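Local coordinates for putative tryptophan halogenase (Xanthomonas campestris pv. campestris, PDB 6Y1W), which is a flavin-dependent halogenase of the tryptophan halogenase family that probably uses FAD to halogenate its substrate, at residues H326-K331 with A375-Q380. Numbering follows the deposited sequence.
Sequences HRVWEK and AEYNRQ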
# COMPACT_ATOMS: atom_id res chain seq x y z
N HIS A 326 -9.04 12.88 -18.07
CA HIS A 326 -8.49 11.60 -18.54
C HIS A 326 -7.01 11.47 -18.21
O HIS A 326 -6.53 10.38 -17.89
CB HIS A 326 -8.69 11.44 -20.04
CG HIS A 326 -10.11 11.13 -20.39
ND1 HIS A 326 -10.81 10.11 -19.79
CD2 HIS A 326 -10.96 11.72 -21.26
CE1 HIS A 326 -12.03 10.07 -20.29
NE2 HIS A 326 -12.15 11.04 -21.18
N ARG A 327 -6.26 12.56 -18.37
CA ARG A 327 -4.87 12.61 -17.95
C ARG A 327 -4.70 13.90 -17.18
O ARG A 327 -5.19 14.94 -17.61
CB ARG A 327 -3.93 12.55 -19.18
CG ARG A 327 -4.08 11.25 -19.94
CD ARG A 327 -3.29 11.25 -21.26
NE ARG A 327 -3.68 12.32 -22.17
CZ ARG A 327 -4.83 12.36 -22.84
NH1 ARG A 327 -5.73 11.38 -22.69
NH2 ARG A 327 -5.09 13.38 -23.65
N VAL A 328 -4.08 13.83 -16.00
CA VAL A 328 -3.90 15.07 -15.26
C VAL A 328 -2.59 15.76 -15.61
O VAL A 328 -2.49 16.98 -15.44
CB VAL A 328 -4.01 14.83 -13.74
CG1 VAL A 328 -5.47 14.52 -13.41
CG2 VAL A 328 -3.15 13.68 -13.30
N TRP A 329 -1.63 15.02 -16.16
CA TRP A 329 -0.38 15.59 -16.64
C TRP A 329 -0.36 15.33 -18.14
O TRP A 329 -0.38 14.18 -18.58
CB TRP A 329 0.83 14.93 -15.98
CG TRP A 329 2.17 15.61 -16.26
CD1 TRP A 329 2.48 16.42 -17.31
CD2 TRP A 329 3.33 15.51 -15.45
NE1 TRP A 329 3.80 16.83 -17.21
CE2 TRP A 329 4.35 16.27 -16.09
CE3 TRP A 329 3.62 14.83 -14.27
CZ2 TRP A 329 5.61 16.41 -15.55
CZ3 TRP A 329 4.92 14.94 -13.74
CH2 TRP A 329 5.90 15.72 -14.40
N GLU A 330 -0.36 16.41 -18.92
CA GLU A 330 -0.34 16.31 -20.38
C GLU A 330 0.76 17.24 -20.86
O GLU A 330 0.72 18.43 -20.55
CB GLU A 330 -1.71 16.71 -20.95
CG GLU A 330 -1.77 16.84 -22.46
CD GLU A 330 -2.00 15.52 -23.13
OE1 GLU A 330 -2.05 14.50 -22.42
OE2 GLU A 330 -2.11 15.51 -24.37
N LYS A 331 1.72 16.69 -21.61
CA LYS A 331 2.86 17.49 -22.09
C LYS A 331 3.50 18.20 -20.90
O LYS A 331 3.92 17.54 -19.96
CB LYS A 331 2.42 18.47 -23.17
CG LYS A 331 1.72 17.78 -24.39
CD LYS A 331 1.65 18.68 -25.63
CE LYS A 331 1.10 17.90 -26.84
NZ LYS A 331 1.67 16.55 -26.85
N ALA A 375 3.52 9.27 -17.46
CA ALA A 375 2.66 8.08 -17.43
C ALA A 375 2.48 7.54 -16.02
O ALA A 375 1.38 7.12 -15.64
CB ALA A 375 3.26 7.00 -18.35
N GLU A 376 3.56 7.50 -15.23
CA GLU A 376 3.47 7.03 -13.86
C GLU A 376 2.59 7.96 -13.04
O GLU A 376 1.73 7.49 -12.27
CB GLU A 376 4.87 6.92 -13.26
CG GLU A 376 4.96 6.62 -11.76
CD GLU A 376 4.53 5.22 -11.36
OE1 GLU A 376 4.59 4.31 -12.21
OE2 GLU A 376 4.11 5.03 -10.19
N TYR A 377 2.77 9.27 -13.22
CA TYR A 377 1.98 10.25 -12.49
C TYR A 377 0.49 10.05 -12.76
O TYR A 377 -0.31 9.97 -11.83
CB TYR A 377 2.44 11.66 -12.87
CG TYR A 377 1.77 12.79 -12.08
CD1 TYR A 377 0.52 13.26 -12.42
CD2 TYR A 377 2.42 13.37 -11.00
CE1 TYR A 377 -0.10 14.27 -11.69
CE2 TYR A 377 1.79 14.41 -10.25
CZ TYR A 377 0.54 14.85 -10.63
OH TYR A 377 -0.11 15.86 -9.93
N ASN A 378 0.13 9.93 -14.04
CA ASN A 378 -1.27 9.79 -14.42
C ASN A 378 -1.84 8.49 -13.90
O ASN A 378 -3.00 8.45 -13.46
CB ASN A 378 -1.41 9.85 -15.95
CG ASN A 378 -1.25 11.25 -16.45
OD1 ASN A 378 -1.60 12.21 -15.74
ND2 ASN A 378 -0.72 11.40 -17.67
N ARG A 379 -1.04 7.42 -13.91
CA ARG A 379 -1.54 6.12 -13.43
C ARG A 379 -1.91 6.18 -11.95
O ARG A 379 -2.95 5.67 -11.53
CB ARG A 379 -0.48 5.05 -13.67
CG ARG A 379 -1.00 3.64 -13.51
CD ARG A 379 0.16 2.67 -13.29
NE ARG A 379 0.42 2.53 -11.87
CZ ARG A 379 1.59 2.80 -11.31
NH1 ARG A 379 2.59 3.19 -12.08
NH2 ARG A 379 1.77 2.67 -10.00
N GLN A 380 -1.03 6.78 -11.15
CA GLN A 380 -1.28 6.90 -9.72
C GLN A 380 -2.49 7.79 -9.47
O GLN A 380 -3.35 7.45 -8.65
CB GLN A 380 -0.05 7.47 -9.01
CG GLN A 380 1.19 6.59 -8.98
CD GLN A 380 2.25 7.17 -8.05
OE1 GLN A 380 1.92 7.93 -7.12
NE2 GLN A 380 3.51 6.84 -8.30
O HOH W 1 -4.77 10.58 -14.90
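The amide of N378 reads the backbone of W329 at both its N-H and its C=O, joining helix 371-397 to strand 329-330, the last strand, within this chain, of the mixed sheet that also holds strand 18-22, in the Rossmann-type fold expected of this flavoprotein family. ND2 donates to W329 O at 2.9 Å, nearly straight at 173° and in the plane of both groups, on a carbonyl lone pair. The other branch accepts: W329 N reaches N378 OD1 at 2.8 Å, also on a lone pair, and V328 N adds a weak, bent bond to the same oxygen. The two good bonds, one donated and one accepted, fix the flip of the amide, and the edge strand, which pairs with 333-335 along its other side, gets a side chain as partner here.

The aromatic contact lies beside this polar one. The six-membered ring of W329 turns its edge to the face of Y377 in a T-shaped stack, planes 84° apart and centroids 5.3 Å apart; CE3 points at CG of Y377, 3.5 Å away. W329 sets CG anti to its own backbone N (chi1 -171°), which sends CG toward the helix. L361 and V334 pack against both rings, and Y377 OH is tied down by a hydrogen bond to G357 O in helix 350-363.

On the exposed side, CB of R327 rests by N378 ND2, while its NE forms a salt bridge with E330 OE1. Apolar packing completes the contact: V328 comes to the rim of the tyrosine ring, near its plane, with CG2 3.5 Å from Y377 CE1.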